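Local coordinates for protein 11R-lipoxygenase (Gersemia fruticosa, PDB 3VF1) that probably adds molecular oxygen to polyunsaturated fatty acids at a non-heme iron centre, as a calcium-dependent 11R-lipoxygenase of lipid metabolism, at residues M20-L31 / W99-I109; E51-K59 / D71-V80. All blocks are in the same frame, centred on the assembly; numbering follows the deposited sequence.

Interaction 1 (M20-L31 / W99-I109); sequences MKYKITVETGDL and WYIAKVIIEKI
A classic beta bulge, in which A102 and K103 both face E27, interrupts the antiparallel pairing of strands 20-28 and 100-109 in the beta sandwich of the PLAT/LH2 domain. Before the bulge the pairing is regular: K23 with E107, T25 with I105 and E27 with K103 are hydrogen-bonded pairs, and T25 N lies 2.7 Å from I105 O. At the irregularity E27 O accepts A102 N at 2.8 Å and, only weakly, K103 N at 3.5 Å. One carbonyl thus serves two donors, and the register slips by a residue before G29 N donates to Y100 O at 2.9 Å.

I24, V26, V104 and I106 share the inner face. There I24 CG2 touches V104 CG1 at 3.8 Å, while I42 and I86 of the second sheet cover the pair. W99 approaches V26 from the opposite direction, bringing CZ2 to 3.5 Å from V26 CG1. Its NE1 donates to T28 OG1 at 3.0 Å, with the oxygen in the indole plane and an angle of 157° at the hydrogen. T28 turns OG1 away from its own carbonyl carbon (chi1 -55°), which sets the hydroxyl at the indole edge. With no indole N-H, a phenylalanine in place of W99 would probably leave T28 OG1 without this donor and freer to turn, and open a gap beside V26 CG1.

Past the bulge, L31 CD1 sits over a face of the Y100 ring, 3.9 Å from its centroid, with G29 CA at the edge; W126 also meets this ring. An apolar face packed against a second sheet is characteristic of the C2-like sandwich of PLAT domains.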
loop_
_atom_site.group_PDB
_atom_site.type_symbol
_atom_site.label_atom_id
_atom_site.label_comp_id
_atom_site.label_asym_id
_atom_site.label_seq_id
_atom_site.Cartn_x
_atom_site.Cartn_y
_atom_site.Cartn_z
ATOM N N MET A 20 31.509 -36.360 12.646
ATOM C CA MET A 20 30.208 -36.040 12.066
ATOM C C MET A 20 30.353 -35.348 10.717
ATOM O O MET A 20 30.948 -34.277 10.622
ATOM C CB MET A 20 29.416 -35.139 13.014
ATOM C CG MET A 20 27.959 -34.977 12.632
ATOM S SD MET A 20 27.091 -36.554 12.578
ATOM C CE MET A 20 26.639 -36.620 10.852
ATOM N N LYS A 21 29.805 -35.968 9.675
ATOM C CA LYS A 21 29.822 -35.388 8.335
ATOM C C LYS A 21 28.639 -34.447 8.110
ATOM O O LYS A 21 27.507 -34.756 8.484
ATOM C CB LYS A 21 29.824 -36.498 7.278
ATOM C CG LYS A 21 28.584 -37.386 7.280
ATOM C CD LYS A 21 27.553 -36.928 6.259
ATOM C CE LYS A 21 26.349 -37.855 6.238
ATOM N NZ LYS A 21 25.321 -37.431 5.249
ATOM N N TYR A 22 28.914 -33.296 7.502
ATOM C CA TYR A 22 27.885 -32.306 7.199
ATOM C C TYR A 22 27.942 -31.897 5.733
ATOM O O TYR A 22 28.973 -31.424 5.256
ATOM C CB TYR A 22 28.076 -31.056 8.061
ATOM C CG TYR A 22 27.831 -31.260 9.539
ATOM C CD1 TYR A 22 26.784 -32.055 9.990
ATOM C CD2 TYR A 22 28.647 -30.654 10.483
ATOM C CE1 TYR A 22 26.561 -32.236 11.338
ATOM C CE2 TYR A 22 28.431 -30.834 11.832
ATOM C CZ TYR A 22 27.388 -31.626 12.255
ATOM O OH TYR A 22 27.170 -31.802 13.601
ATOM N N LYS A 23 26.834 -32.077 5.022
ATOM C CA LYS A 23 26.732 -31.618 3.642
ATOM C C LYS A 23 25.947 -30.311 3.579
ATOM O O LYS A 23 24.718 -30.313 3.516
ATOM C CB LYS A 23 26.064 -32.675 2.766
ATOM C CG LYS A 23 25.960 -32.278 1.302
ATOM C CD LYS A 23 25.445 -33.423 0.451
ATOM C CE LYS A 23 25.414 -33.049 -1.021
ATOM N NZ LYS A 23 25.020 -34.200 -1.881
ATOM N N ILE A 24 26.672 -29.197 3.597
ATOM C CA ILE A 24 26.059 -27.875 3.628
ATOM C C ILE A 24 25.877 -27.318 2.220
ATOM O O ILE A 24 26.845 -27.131 1.488
ATOM C CB ILE A 24 26.914 -26.894 4.447
ATOM C CG1 ILE A 24 27.171 -27.462 5.846
ATOM C CG2 ILE A 24 26.232 -25.535 4.531
ATOM C CD1 ILE A 24 28.160 -26.660 6.664
ATOM N N THR A 25 24.628 -27.050 1.854
ATOM C CA THR A 25 24.309 -26.484 0.548
ATOM C C THR A 25 23.751 -25.074 0.705
ATOM O O THR A 25 22.771 -24.861 1.419
ATOM C CB THR A 25 23.275 -27.340 -0.202
ATOM O OG1 THR A 25 23.737 -28.694 -0.282
ATOM C CG2 THR A 25 23.047 -26.795 -1.605
ATOM N N VAL A 26 24.376 -24.115 0.032
ATOM C CA VAL A 26 23.962 -22.722 0.122
ATOM C C VAL A 26 23.353 -22.250 -1.191
ATOM O O VAL A 26 23.993 -22.309 -2.242
ATOM C CB VAL A 26 25.150 -21.808 0.470
ATOM C CG1 VAL A 26 24.693 -20.359 0.585
ATOM C CG2 VAL A 26 25.812 -22.268 1.760
ATOM N N GLU A 27 22.110 -21.781 -1.126
ATOM C CA GLU A 27 21.451 -21.205 -2.290
ATOM C C GLU A 27 21.496 -19.686 -2.217
ATOM O O GLU A 27 20.947 -19.084 -1.294
ATOM C CB GLU A 27 20.000 -21.676 -2.377
ATOM C CG GLU A 27 19.845 -23.182 -2.499
ATOM C CD GLU A 27 18.424 -23.595 -2.836
ATOM O OE1 GLU A 27 17.565 -22.701 -2.992
ATOM O OE2 GLU A 27 18.167 -24.814 -2.948
ATOM N N THR A 28 22.157 -19.071 -3.191
ATOM C CA THR A 28 22.260 -17.617 -3.243
ATOM C C THR A 28 20.945 -17.015 -3.723
ATOM O O THR A 28 20.306 -17.542 -4.634
ATOM C CB THR A 28 23.391 -17.171 -4.186
ATOM O OG1 THR A 28 24.623 -17.786 -3.787
ATOM C CG2 THR A 28 23.549 -15.656 -4.161
ATOM N N GLY A 29 20.537 -15.914 -3.101
ATOM C CA GLY A 29 19.310 -15.239 -3.482
ATOM C C GLY A 29 19.450 -14.522 -4.809
ATOM O O GLY A 29 20.479 -14.631 -5.476
ATOM N N ASP A 30 18.415 -13.780 -5.193
ATOM C CA ASP A 30 18.399 -13.109 -6.489
ATOM C C ASP A 30 19.065 -11.734 -6.441
ATOM O O ASP A 30 19.287 -11.112 -7.479
ATOM C CB ASP A 30 16.965 -12.985 -7.015
ATOM C CG ASP A 30 16.052 -12.238 -6.059
ATOM O OD1 ASP A 30 16.560 -11.439 -5.245
ATOM O OD2 ASP A 30 14.821 -12.448 -6.127
ATOM N N LEU A 31 19.384 -11.262 -5.240
ATOM C CA LEU A 31 20.089 -9.996 -5.091
ATOM C C LEU A 31 21.593 -10.227 -5.153
ATOM O O LEU A 31 22.071 -11.333 -4.901
ATOM C CB LEU A 31 19.714 -9.313 -3.775
ATOM C CG LEU A 31 18.223 -9.025 -3.579
ATOM C CD1 LEU A 31 17.999 -8.258 -2.287
ATOM C CD2 LEU A 31 17.654 -8.261 -4.766
ATOM N N TRP A 99 27.095 -11.291 1.008
ATOM C CA TRP A 99 26.408 -12.429 0.411
ATOM C C TRP A 99 24.929 -12.416 0.775
ATOM O O TRP A 99 24.573 -12.500 1.950
ATOM C CB TRP A 99 27.047 -13.732 0.894
ATOM C CG TRP A 99 26.740 -14.921 0.033
ATOM C CD1 TRP A 99 25.867 -14.974 -1.016
ATOM C CD2 TRP A 99 27.312 -16.231 0.145
ATOM N NE1 TRP A 99 25.859 -16.237 -1.563
ATOM C CE2 TRP A 99 26.737 -17.026 -0.868
ATOM C CE3 TRP A 99 28.253 -16.808 1.003
ATOM C CZ2 TRP A 99 27.073 -18.367 -1.045
ATOM C CZ3 TRP A 99 28.585 -18.140 0.825
ATOM C CH2 TRP A 99 27.996 -18.904 -0.190
ATOM N N TYR A 100 24.073 -12.303 -0.234
ATOM C CA TYR A 100 22.634 -12.395 -0.019
ATOM C C TYR A 100 22.190 -13.837 -0.218
ATOM O O TYR A 100 22.164 -14.341 -1.343
ATOM C CB TYR A 100 21.873 -11.468 -0.968
ATOM C CG TYR A 100 20.378 -11.510 -0.766
ATOM C CD1 TYR A 100 19.776 -10.791 0.258
ATOM C CD2 TYR A 100 19.569 -12.275 -1.592
ATOM C CE1 TYR A 100 18.408 -10.832 0.451
ATOM C CE2 TYR A 100 18.200 -12.322 -1.409
ATOM C CZ TYR A 100 17.626 -11.598 -0.386
ATOM O OH TYR A 100 16.263 -11.642 -0.198
ATOM N N ILE A 101 21.840 -14.495 0.882
ATOM C CA ILE A 101 21.542 -15.922 0.863
ATOM C C ILE A 101 20.043 -16.191 0.951
ATOM O O ILE A 101 19.362 -15.694 1.848
ATOM C CB ILE A 101 22.250 -16.642 2.025
ATOM C CG1 ILE A 101 23.766 -16.472 1.900
ATOM C CG2 ILE A 101 21.877 -18.118 2.046
ATOM C CD1 ILE A 101 24.547 -16.999 3.083
ATOM N N ALA A 102 19.536 -16.983 0.010
ATOM C CA ALA A 102 18.137 -17.385 0.017
ATOM C C ALA A 102 17.878 -18.320 1.191
ATOM O O ALA A 102 17.095 -18.003 2.088
ATOM C CB ALA A 102 17.773 -18.063 -1.294
ATOM N N LYS A 103 18.540 -19.473 1.181
ATOM C CA LYS A 103 18.426 -20.430 2.275
ATOM C C LYS A 103 19.613 -21.386 2.304
ATOM O O LYS A 103 20.353 -21.505 1.328
ATOM C CB LYS A 103 17.124 -21.224 2.161
ATOM C CG LYS A 103 16.998 -22.038 0.886
ATOM C CD LYS A 103 15.608 -22.642 0.756
ATOM C CE LYS A 103 15.438 -23.386 -0.559
ATOM N NZ LYS A 103 14.054 -23.907 -0.727
ATOM N N VAL A 104 19.785 -22.060 3.436
ATOM C CA VAL A 104 20.855 -23.035 3.601
ATOM C C VAL A 104 20.263 -24.406 3.906
ATOM O O VAL A 104 19.322 -24.529 4.688
ATOM C CB VAL A 104 21.812 -22.633 4.739
ATOM C CG1 VAL A 104 22.906 -23.677 4.910
ATOM C CG2 VAL A 104 22.414 -21.262 4.467
ATOM N N ILE A 105 20.818 -25.436 3.277
ATOM C CA ILE A 105 20.361 -26.804 3.481
ATOM C C ILE A 105 21.511 -27.667 3.979
ATOM O O ILE A 105 22.509 -27.847 3.282
ATOM C CB ILE A 105 19.821 -27.413 2.178
ATOM C CG1 ILE A 105 18.723 -26.523 1.592
ATOM C CG2 ILE A 105 19.304 -28.824 2.429
ATOM C CD1 ILE A 105 18.265 -26.947 0.214
ATOM N N ILE A 106 21.368 -28.203 5.185
ATOM C CA ILE A 106 22.413 -29.026 5.782
ATOM C C ILE A 106 21.942 -30.464 5.945
ATOM O O ILE A 106 21.069 -30.750 6.762
ATOM C CB ILE A 106 22.834 -28.479 7.156
ATOM C CG1 ILE A 106 23.247 -27.010 7.034
ATOM C CG2 ILE A 106 23.971 -29.312 7.731
ATOM C CD1 ILE A 106 23.598 -26.359 8.353
ATOM N N GLU A 107 22.525 -31.366 5.163
ATOM C CA GLU A 107 22.197 -32.784 5.259
ATOM C C GLU A 107 23.215 -33.514 6.129
ATOM O O GLU A 107 24.423 -33.333 5.975
ATOM C CB GLU A 107 22.138 -33.423 3.871
ATOM C CG GLU A 107 21.830 -34.913 3.901
ATOM C CD GLU A 107 21.540 -35.481 2.525
ATOM O OE1 GLU A 107 21.667 -34.733 1.531
ATOM O OE2 GLU A 107 21.180 -36.674 2.437
ATOM N N LYS A 108 22.714 -34.334 7.046
ATOM C CA LYS A 108 23.568 -35.087 7.954
ATOM C C LYS A 108 22.893 -36.397 8.333
ATOM O O LYS A 108 21.885 -36.778 7.740
ATOM C CB LYS A 108 23.854 -34.267 9.211
ATOM C CG LYS A 108 22.638 -34.056 10.099
ATOM C CD LYS A 108 22.997 -33.301 11.371
ATOM C CE LYS A 108 23.760 -34.174 12.358
ATOM N NZ LYS A 108 22.919 -35.260 12.938
ATOM N N ILE A 109 23.454 -37.085 9.324
ATOM C CA ILE A 109 22.880 -38.336 9.807
ATOM C C ILE A 109 22.936 -38.416 11.327
ATOM O O ILE A 109 23.972 -38.158 11.935
ATOM C CB ILE A 109 23.600 -39.563 9.204
ATOM C CG1 ILE A 109 25.112 -39.445 9.412
ATOM C CG2 ILE A 109 23.269 -39.697 7.727
ATOM C CD1 ILE A 109 25.919 -40.538 8.745
#

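Interaction 2 (E51-K59 / D71-V80); sequences ETSAFSLDK and DTYDQSGVDV
The F55 ring is covered over one face by Q75 CB, 4.0 Å from the ring centroid, and over the opposite face by S53 O of its own segment. At its edge, near the ring plane, S76 O comes to 3.3 Å from F55 CE1. Q75 bends at its second torsion (chi2 -68°), which carries the amide back along the phenyl group; the two side chains slide past each other in opposite directions, with Q75 CD 3.6 Å from F55 CD1.

The second flat group is the Y73 ring. L57 CD2 stands over one of its faces, 3.7 Å from the centroid and 15° off the normal, a CH-pi contact. D58 O lies at the edge in the ring plane, where the Y73 hydroxyl donates to it across 2.8 Å from OH to O. Seen from the carbonyl, this donor rises 59° out of the plane, so the bond is short yet does not follow a lone pair.

Beyond the tyrosine, K59 crosses D71 at about a right angle, and K59 NZ forms a salt bridge with D71 OD2 at 2.9 Å, on the syn lone pair of that oxygen. The aliphatic part of K59 also rests on W99. At the other end T52 CG2 meets V80 CG1.

No backbone-to-backbone hydrogen bond joins the segments: strand 55-57 pairs with 40-46, and strand 70-77 belongs to the other sheet. Every contact bridging this margin of the sandwich therefore involves at least one side chain, and the phenolic bond ends on a main-chain carbonyl. That bond holds the carbonyl of D58, a predicted calcium ligand, and the ion pair holds its neighbour K59, which is consistent with a main chain steadied at and just after D58.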
loop_
_atom_site.group_PDB
_atom_site.type_symbol
_atom_site.label_atom_id
_atom_site.label_comp_id
_atom_site.label_asym_id
_atom_site.label_seq_id
_atom_site.Cartn_x
_atom_site.Cartn_y
_atom_site.Cartn_z
ATOM N N GLU A 51 27.278 -27.185 19.880
ATOM C CA GLU A 51 27.654 -26.418 18.694
ATOM C C GLU A 51 29.022 -26.840 18.159
ATOM O O GLU A 51 29.875 -27.315 18.910
ATOM C CB GLU A 51 27.641 -24.916 18.993
ATOM C CG GLU A 51 28.610 -24.479 20.082
ATOM C CD GLU A 51 28.547 -22.988 20.350
ATOM O OE1 GLU A 51 29.270 -22.511 21.252
ATOM O OE2 GLU A 51 27.773 -22.292 19.658
ATOM N N THR A 52 29.220 -26.658 16.857
ATOM C CA THR A 52 30.449 -27.075 16.192
ATOM C C THR A 52 31.429 -25.911 16.100
ATOM O O THR A 52 31.294 -24.916 16.813
ATOM C CB THR A 52 30.170 -27.580 14.765
ATOM O OG1 THR A 52 30.064 -26.464 13.870
ATOM C CG2 THR A 52 28.886 -28.390 14.720
ATOM N N SER A 53 32.416 -26.042 15.218
ATOM C CA SER A 53 33.387 -24.980 14.990
ATOM C C SER A 53 33.109 -24.284 13.661
ATOM O O SER A 53 32.549 -24.881 12.741
ATOM C CB SER A 53 34.810 -25.540 15.006
ATOM O OG SER A 53 35.768 -24.500 14.898
ATOM N N ALA A 54 33.510 -23.021 13.571
ATOM C CA ALA A 54 33.227 -22.202 12.399
ATOM C C ALA A 54 33.878 -22.754 11.134
ATOM O O ALA A 54 35.069 -22.546 10.897
ATOM C CB ALA A 54 33.689 -20.774 12.644
ATOM N N PHE A 55 33.092 -23.456 10.322
ATOM C CA PHE A 55 33.553 -23.894 9.010
ATOM C C PHE A 55 33.827 -22.670 8.147
ATOM O O PHE A 55 33.444 -21.557 8.505
ATOM C CB PHE A 55 32.507 -24.778 8.332
ATOM C CG PHE A 55 32.251 -26.074 9.045
ATOM C CD1 PHE A 55 33.154 -27.117 8.952
ATOM C CD2 PHE A 55 31.105 -26.252 9.801
ATOM C CE1 PHE A 55 32.923 -28.311 9.605
ATOM C CE2 PHE A 55 30.868 -27.446 10.454
ATOM C CZ PHE A 55 31.777 -28.476 10.355
ATOM N N SER A 56 34.487 -22.874 7.013
ATOM C CA SER A 56 34.790 -21.774 6.102
ATOM C C SER A 56 34.197 -22.023 4.720
ATOM O O SER A 56 34.677 -22.869 3.965
ATOM C CB SER A 56 36.302 -21.566 5.998
ATOM O OG SER A 56 36.809 -20.961 7.176
ATOM N N LEU A 57 33.144 -21.278 4.401
ATOM C CA LEU A 57 32.486 -21.381 3.106
ATOM C C LEU A 57 33.083 -20.376 2.130
ATOM O O LEU A 57 32.933 -19.167 2.302
ATOM C CB LEU A 57 30.987 -21.128 3.258
ATOM C CG LEU A 57 30.275 -22.025 4.271
ATOM C CD1 LEU A 57 28.812 -21.635 4.394
ATOM C CD2 LEU A 57 30.410 -23.490 3.881
ATOM N N ASP A 58 33.761 -20.884 1.106
ATOM C CA ASP A 58 34.385 -20.029 0.106
ATOM C C ASP A 58 33.419 -19.739 -1.037
ATOM O O ASP A 58 32.967 -20.652 -1.727
ATOM C CB ASP A 58 35.654 -20.685 -0.441
ATOM C CG ASP A 58 36.706 -20.902 0.627
ATOM O OD1 ASP A 58 36.739 -20.116 1.600
ATOM O OD2 ASP A 58 37.499 -21.857 0.496
ATOM N N LYS A 59 33.105 -18.461 -1.227
ATOM C CA LYS A 59 32.223 -18.040 -2.307
ATOM C C LYS A 59 32.867 -16.907 -3.093
ATOM O O LYS A 59 33.229 -15.874 -2.528
ATOM C CB LYS A 59 30.872 -17.590 -1.748
ATOM C CG LYS A 59 29.897 -17.089 -2.805
ATOM C CD LYS A 59 29.592 -18.157 -3.844
ATOM C CE LYS A 59 28.563 -17.667 -4.851
ATOM N NZ LYS A 59 28.313 -18.657 -5.935
ATOM N N ASP A 71 25.920 -23.673 -4.129
ATOM C CA ASP A 71 27.253 -24.121 -3.754
ATOM C C ASP A 71 27.135 -25.181 -2.668
ATOM O O ASP A 71 26.575 -24.928 -1.602
ATOM C CB ASP A 71 28.100 -22.953 -3.251
ATOM C CG ASP A 71 28.310 -21.887 -4.305
ATOM O OD1 ASP A 71 29.202 -22.063 -5.161
ATOM O OD2 ASP A 71 27.586 -20.869 -4.275
ATOM N N THR A 72 27.661 -26.371 -2.943
ATOM C CA THR A 72 27.588 -27.474 -1.993
ATOM C C THR A 72 28.943 -27.706 -1.333
ATOM O O THR A 72 29.980 -27.678 -1.995
ATOM C CB THR A 72 27.116 -28.770 -2.677
ATOM O OG1 THR A 72 25.771 -28.601 -3.143
ATOM C CG2 THR A 72 27.169 -29.942 -1.709
ATOM N N TYR A 73 28.923 -27.936 -0.024
ATOM C CA TYR A 73 30.146 -28.125 0.745
ATOM C C TYR A 73 30.063 -29.385 1.599
ATOM O O TYR A 73 29.081 -29.599 2.309
ATOM C CB TYR A 73 30.390 -26.920 1.657
ATOM C CG TYR A 73 30.442 -25.591 0.937
ATOM C CD1 TYR A 73 29.275 -24.935 0.567
ATOM C CD2 TYR A 73 31.656 -24.984 0.641
ATOM C CE1 TYR A 73 29.315 -23.717 -0.086
ATOM C CE2 TYR A 73 31.707 -23.766 -0.011
ATOM C CZ TYR A 73 30.534 -23.137 -0.372
ATOM O OH TYR A 73 30.575 -21.924 -1.021
ATOM N N ASP A 74 31.098 -30.218 1.524
ATOM C CA ASP A 74 31.220 -31.370 2.409
ATOM C C ASP A 74 32.095 -30.985 3.594
ATOM O O ASP A 74 33.134 -30.350 3.421
ATOM C CB ASP A 74 31.830 -32.558 1.665
ATOM C CG ASP A 74 30.917 -33.096 0.577
ATOM O OD1 ASP A 74 29.685 -33.099 0.780
ATOM O OD2 ASP A 74 31.433 -33.517 -0.481
ATOM N N GLN A 75 31.674 -31.362 4.797
ATOM C CA GLN A 75 32.379 -30.945 6.005
ATOM C C GLN A 75 32.395 -32.023 7.083
ATOM O O GLN A 75 31.730 -33.052 6.965
ATOM C CB GLN A 75 31.742 -29.671 6.568
ATOM C CG GLN A 75 31.792 -28.475 5.631
ATOM C CD GLN A 75 33.200 -27.962 5.409
ATOM O OE1 GLN A 75 34.178 -28.629 5.747
ATOM N NE2 GLN A 75 33.311 -26.766 4.841
ATOM N N SER A 76 33.166 -31.770 8.138
ATOM C CA SER A 76 33.265 -32.690 9.263
ATOM C C SER A 76 33.584 -31.934 10.551
ATOM O O SER A 76 34.438 -31.048 10.562
ATOM C CB SER A 76 34.346 -33.739 8.998
ATOM O OG SER A 76 34.499 -34.604 10.112
ATOM N N GLY A 77 32.902 -32.290 11.636
ATOM C CA GLY A 77 33.108 -31.627 12.910
ATOM C C GLY A 77 32.355 -32.281 14.054
ATOM O O GLY A 77 31.792 -33.364 13.901
ATOM N N VAL A 78 32.349 -31.615 15.204
ATOM C CA VAL A 78 31.664 -32.121 16.389
ATOM C C VAL A 78 30.181 -32.339 16.111
ATOM O O VAL A 78 29.499 -31.445 15.615
ATOM C CB VAL A 78 31.812 -31.144 17.574
ATOM C CG1 VAL A 78 30.883 -31.535 18.718
ATOM C CG2 VAL A 78 33.259 -31.095 18.047
ATOM N N ASP A 79 29.686 -33.530 16.432
ATOM C CA ASP A 79 28.275 -33.842 16.236
ATOM C C ASP A 79 27.405 -33.009 17.169
ATOM O O ASP A 79 27.763 -32.775 18.323
ATOM C CB ASP A 79 28.016 -35.330 16.472
ATOM C CG ASP A 79 26.591 -35.737 16.141
ATOM O OD1 ASP A 79 25.665 -34.942 16.400
ATOM O OD2 ASP A 79 26.397 -36.852 15.616
ATOM N N VAL A 80 26.260 -32.566 16.659
ATOM C CA VAL A 80 25.353 -31.718 17.427
ATOM C C VAL A 80 23.956 -32.325 17.568
ATOM O O VAL A 80 23.160 -31.877 18.393
ATOM C CB VAL A 80 25.222 -30.327 16.777
ATOM C CG1 VAL A 80 26.597 -29.688 16.614
ATOM C CG2 VAL A 80 24.512 -30.427 15.436
#

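Interactions 1 and 2 show how a beta sandwich is assembled: pairing within a sheet in one, bridging between sheets in the other. Their centres lie 10 Å apart in the PLAT/LH2 domain, far from the centre of the chain. Strand 20-28 is the common neighbour, flanked by 100-109 in interaction 1 and by 70-77 of interaction 2, which it probably bonds through I24 O to Y73 N and V26 N to D71 O. Along the chain, 51-59 and 71-80 are nested within the loop that 20-31 and 99-109 close. The edge strand 55-57 of the second sheet, next to a predicted calcium site, is thereby tied to the sheet framed by interaction 1.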